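Local coordinates for RING-type domain-containing protein (Chaetomium thermophilum, PDB 6Z3U), which probably activates a cyclin-dependent kinase as the MAT1-like subunit of the CAK complex, here represented by a segment bound to the cyclin and the kinase, at residues C[11-22]-C[47-55]. Numbering follows the deposited sequence.
Sequences FVPSRYRVREEL and ISRAMFEAF
Y16 turns its CG between its own backbone N and carbonyl carbon (chi1 73°), laying the ring along helix 43-55 against M51 and F55, while F52, with CG anti to the backbone N (chi1 176°), swings out to F11. One Y16 face takes the M51 carbonyl oxygen over its centre; P13 CB lies over the opposite face, toward the rim. The Y16 and F55 rings are nearly parallel but slid apart, and Y16 CB sits over the F55 face, a CH-pi contact 3.8 Å from the centroid. Y16 OH lies at the F52 ring edge, 3.4 Å from F52 CD1. F52 in turn presents its edge to the F11 face, an offset edge-to-face pair with planes at 81°. Farther along, V18 CG2 packs on M51 CB at 3.9 Å, and the bent M51 chain meets L22 tip to tip, M51 CE to L22 CD1 3.7 Å. Cutting Y16 back to an alanine would probably leave a gap between P13 and M51 and strip the F52 edge of its hydroxyl neighbour, with only CB left over F55. R15 and R19 form salt bridges with D9 and E198 of the cyclin chain, respectively. Apolar and aromatic packing thus holds the irregular segment 11-22 along the helix, while R15 and R19 tie it to the cyclin.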
loop_
_atom_site.group_PDB
_atom_site.type_symbol
_atom_site.label_atom_id
_atom_site.label_comp_id
_atom_site.label_asym_id
_atom_site.label_seq_id
_atom_site.Cartn_x
_atom_site.Cartn_y
_atom_site.Cartn_z
ATOM N N PHE C 11 8.423 13.350 11.266
ATOM C CA PHE C 11 7.009 13.694 11.310
ATOM C C PHE C 11 6.617 14.021 12.746
ATOM O O PHE C 11 6.713 13.164 13.631
ATOM C CB PHE C 11 6.148 12.553 10.772
ATOM C CG PHE C 11 4.682 12.730 11.038
ATOM C CD1 PHE C 11 3.948 13.680 10.344
ATOM C CD2 PHE C 11 4.039 11.958 11.990
ATOM C CE1 PHE C 11 2.599 13.848 10.591
ATOM C CE2 PHE C 11 2.692 12.122 12.241
ATOM C CZ PHE C 11 1.971 13.069 11.541
ATOM N N VAL C 12 6.183 15.256 12.972
ATOM C CA VAL C 12 5.726 15.700 14.287
ATOM C C VAL C 12 4.287 16.186 14.153
ATOM O O VAL C 12 4.053 17.269 13.598
ATOM C CB VAL C 12 6.637 16.800 14.856
ATOM C CG1 VAL C 12 7.880 16.182 15.467
ATOM C CG2 VAL C 12 7.018 17.801 13.771
ATOM N N PRO C 13 3.296 15.435 14.638
ATOM C CA PRO C 13 1.905 15.866 14.467
ATOM C C PRO C 13 1.650 17.215 15.120
ATOM O O PRO C 13 2.285 17.583 16.111
ATOM C CB PRO C 13 1.099 14.749 15.143
ATOM C CG PRO C 13 2.051 14.102 16.083
ATOM C CD PRO C 13 3.390 14.189 15.421
ATOM N N SER C 14 0.705 17.958 14.543
ATOM C CA SER C 14 0.413 19.321 14.963
ATOM C C SER C 14 -0.821 19.416 15.854
ATOM O O SER C 14 -0.787 20.096 16.883
ATOM C CB SER C 14 0.230 20.217 13.731
ATOM O OG SER C 14 1.389 20.210 12.916
ATOM N N ARG C 15 -1.910 18.747 15.483
ATOM C CA ARG C 15 -3.181 18.885 16.178
ATOM C C ARG C 15 -3.460 17.750 17.151
ATOM O O ARG C 15 -4.497 17.768 17.820
ATOM C CB ARG C 15 -4.327 18.961 15.163
ATOM C CG ARG C 15 -4.168 20.053 14.123
ATOM C CD ARG C 15 -5.505 20.453 13.526
ATOM N NE ARG C 15 -5.337 21.377 12.409
ATOM C CZ ARG C 15 -5.044 21.002 11.165
ATOM N NH1 ARG C 15 -4.881 19.717 10.871
ATOM N NH2 ARG C 15 -4.908 21.914 10.213
ATOM N N TYR C 16 -2.569 16.765 17.250
ATOM C CA TYR C 16 -2.798 15.638 18.141
ATOM C C TYR C 16 -1.469 15.139 18.686
ATOM O O TYR C 16 -0.397 15.469 18.173
ATOM C CB TYR C 16 -3.544 14.502 17.429
ATOM C CG TYR C 16 -2.707 13.734 16.431
ATOM C CD1 TYR C 16 -2.609 14.149 15.109
ATOM C CD2 TYR C 16 -2.026 12.583 16.807
ATOM C CE1 TYR C 16 -1.850 13.447 14.193
ATOM C CE2 TYR C 16 -1.265 11.874 15.897
ATOM C CZ TYR C 16 -1.183 12.309 14.592
ATOM O OH TYR C 16 -0.424 11.606 13.684
ATOM N N ARG C 17 -1.562 14.338 19.743
ATOM C CA ARG C 17 -0.406 13.743 20.398
ATOM C C ARG C 17 -0.761 12.346 20.877
ATOM O O ARG C 17 -1.792 12.152 21.526
ATOM C CB ARG C 17 0.064 14.629 21.557
ATOM C CG ARG C 17 -1.015 14.922 22.591
ATOM C CD ARG C 17 -0.583 16.038 23.535
ATOM N NE ARG C 17 -1.564 16.299 24.586
ATOM C CZ ARG C 17 -2.580 17.153 24.465
ATOM N NH1 ARG C 17 -2.752 17.836 23.340
ATOM N NH2 ARG C 17 -3.424 17.328 25.472
ATOM N N VAL C 18 0.096 11.379 20.553
ATOM C CA VAL C 18 -0.125 9.978 20.901
ATOM C C VAL C 18 0.503 9.756 22.272
ATOM O O VAL C 18 1.720 9.612 22.397
ATOM C CB VAL C 18 0.462 9.035 19.849
ATOM C CG1 VAL C 18 0.357 7.586 20.306
ATOM C CG2 VAL C 18 -0.238 9.225 18.512
ATOM N N ARG C 19 -0.332 9.715 23.305
ATOM C CA ARG C 19 0.125 9.556 24.676
ATOM C C ARG C 19 -0.171 8.148 25.182
ATOM O O ARG C 19 -0.911 7.373 24.569
ATOM C CB ARG C 19 -0.504 10.614 25.598
ATOM C CG ARG C 19 -2.000 10.847 25.431
ATOM C CD ARG C 19 -2.301 12.295 25.048
ATOM N NE ARG C 19 -3.635 12.717 25.469
ATOM C CZ ARG C 19 -4.722 12.687 24.703
ATOM N NH1 ARG C 19 -5.882 13.097 25.196
ATOM N NH2 ARG C 19 -4.657 12.253 23.449
ATOM N N GLU C 20 0.441 7.830 26.326
ATOM C CA GLU C 20 0.418 6.469 26.848
ATOM C C GLU C 20 -0.977 6.045 27.289
ATOM O O GLU C 20 -1.280 4.846 27.300
ATOM C CB GLU C 20 1.403 6.360 28.015
ATOM C CG GLU C 20 1.456 5.002 28.697
ATOM C CD GLU C 20 2.457 4.969 29.842
ATOM O OE1 GLU C 20 2.171 4.319 30.869
ATOM O OE2 GLU C 20 3.525 5.607 29.720
ATOM N N GLU C 21 -1.835 6.996 27.657
ATOM C CA GLU C 21 -3.144 6.654 28.199
ATOM C C GLU C 21 -4.133 6.182 27.141
ATOM O O GLU C 21 -5.200 5.673 27.501
ATOM C CB GLU C 21 -3.743 7.856 28.936
ATOM C CG GLU C 21 -4.152 9.001 28.021
ATOM C CD GLU C 21 -4.653 10.210 28.785
ATOM O OE1 GLU C 21 -3.817 11.040 29.203
ATOM O OE2 GLU C 21 -5.883 10.332 28.965
ATOM N N LEU C 22 -3.817 6.334 25.857
ATOM C CA LEU C 22 -4.737 5.910 24.810
ATOM C C LEU C 22 -4.849 4.389 24.785
ATOM O O LEU C 22 -3.838 3.681 24.775
ATOM C CB LEU C 22 -4.266 6.429 23.453
ATOM C CG LEU C 22 -4.233 7.950 23.293
ATOM C CD1 LEU C 22 -3.616 8.337 21.962
ATOM C CD2 LEU C 22 -5.629 8.537 23.419
ATOM N N ILE C 47 -2.046 2.170 17.532
ATOM C CA ILE C 47 -2.619 3.397 18.077
ATOM C C ILE C 47 -2.087 4.607 17.320
ATOM O O ILE C 47 -2.840 5.524 16.972
ATOM C CB ILE C 47 -2.323 3.504 19.585
ATOM C CG1 ILE C 47 -2.952 2.330 20.342
ATOM C CG2 ILE C 47 -2.826 4.836 20.130
ATOM C CD1 ILE C 47 -2.534 2.233 21.798
ATOM N N SER C 48 -0.779 4.625 17.052
ATOM C CA SER C 48 -0.200 5.714 16.275
ATOM C C SER C 48 -0.771 5.754 14.867
ATOM O O SER C 48 -0.941 6.836 14.295
ATOM C CB SER C 48 1.319 5.565 16.222
ATOM O OG SER C 48 1.868 5.471 17.524
ATOM N N ARG C 49 -1.069 4.587 14.294
ATOM C CA ARG C 49 -1.629 4.531 12.949
ATOM C C ARG C 49 -3.048 5.080 12.923
ATOM O O ARG C 49 -3.420 5.813 11.999
ATOM C CB ARG C 49 -1.584 3.088 12.447
ATOM C CG ARG C 49 -2.077 2.860 11.026
ATOM C CD ARG C 49 -1.521 1.546 10.484
ATOM N NE ARG C 49 -2.388 0.908 9.498
ATOM C CZ ARG C 49 -2.494 1.289 8.229
ATOM N NH1 ARG C 49 -3.304 0.636 7.408
ATOM N NH2 ARG C 49 -1.804 2.329 7.781
ATOM N N ALA C 50 -3.853 4.746 13.934
ATOM C CA ALA C 50 -5.228 5.230 13.984
ATOM C C ALA C 50 -5.276 6.738 14.203
ATOM O O ALA C 50 -6.013 7.452 13.513
ATOM C CB ALA C 50 -5.996 4.504 15.090
ATOM N N MET C 51 -4.490 7.241 15.158
ATOM C CA MET C 51 -4.524 8.665 15.476
ATOM C C MET C 51 -4.115 9.515 14.278
ATOM O O MET C 51 -4.699 10.577 14.034
ATOM C CB MET C 51 -3.614 8.949 16.670
ATOM C CG MET C 51 -4.118 8.364 17.980
ATOM S SD MET C 51 -5.610 9.174 18.582
ATOM C CE MET C 51 -4.912 10.625 19.368
ATOM N N PHE C 52 -3.114 9.067 13.518
ATOM C CA PHE C 52 -2.713 9.806 12.326
ATOM C C PHE C 52 -3.860 9.896 11.330
ATOM O O PHE C 52 -4.225 10.988 10.877
ATOM C CB PHE C 52 -1.496 9.138 11.684
ATOM C CG PHE C 52 -1.069 9.773 10.393
ATOM C CD1 PHE C 52 -0.336 10.948 10.394
ATOM C CD2 PHE C 52 -1.394 9.193 9.179
ATOM C CE1 PHE C 52 0.061 11.535 9.207
ATOM C CE2 PHE C 52 -0.998 9.774 7.988
ATOM C CZ PHE C 52 -0.270 10.947 8.003
ATOM N N GLU C 53 -4.451 8.753 10.984
ATOM C CA GLU C 53 -5.525 8.745 9.998
ATOM C C GLU C 53 -6.747 9.502 10.497
ATOM O O GLU C 53 -7.524 10.023 9.689
ATOM C CB GLU C 53 -5.883 7.302 9.640
ATOM C CG GLU C 53 -4.735 6.552 8.969
ATOM C CD GLU C 53 -5.029 5.080 8.751
ATOM O OE1 GLU C 53 -6.171 4.653 9.013
ATOM O OE2 GLU C 53 -4.109 4.350 8.324
ATOM N N ALA C 54 -6.934 9.578 11.819
ATOM C CA ALA C 54 -8.073 10.309 12.366
ATOM C C ALA C 54 -7.918 11.815 12.190
ATOM O O ALA C 54 -8.920 12.535 12.128
ATOM C CB ALA C 54 -8.255 9.972 13.846
ATOM N N PHE C 55 -6.681 12.308 12.113
ATOM C CA PHE C 55 -6.423 13.731 11.957
ATOM C C PHE C 55 -5.753 14.091 10.639
ATOM O O PHE C 55 -5.685 15.280 10.307
ATOM C CB PHE C 55 -5.543 14.244 13.109
ATOM C CG PHE C 55 -6.246 14.290 14.437
ATOM C CD1 PHE C 55 -6.293 13.172 15.252
ATOM C CD2 PHE C 55 -6.852 15.457 14.873
ATOM C CE1 PHE C 55 -6.937 13.214 16.476
ATOM C CE2 PHE C 55 -7.498 15.506 16.095
ATOM C CZ PHE C 55 -7.540 14.383 16.897
#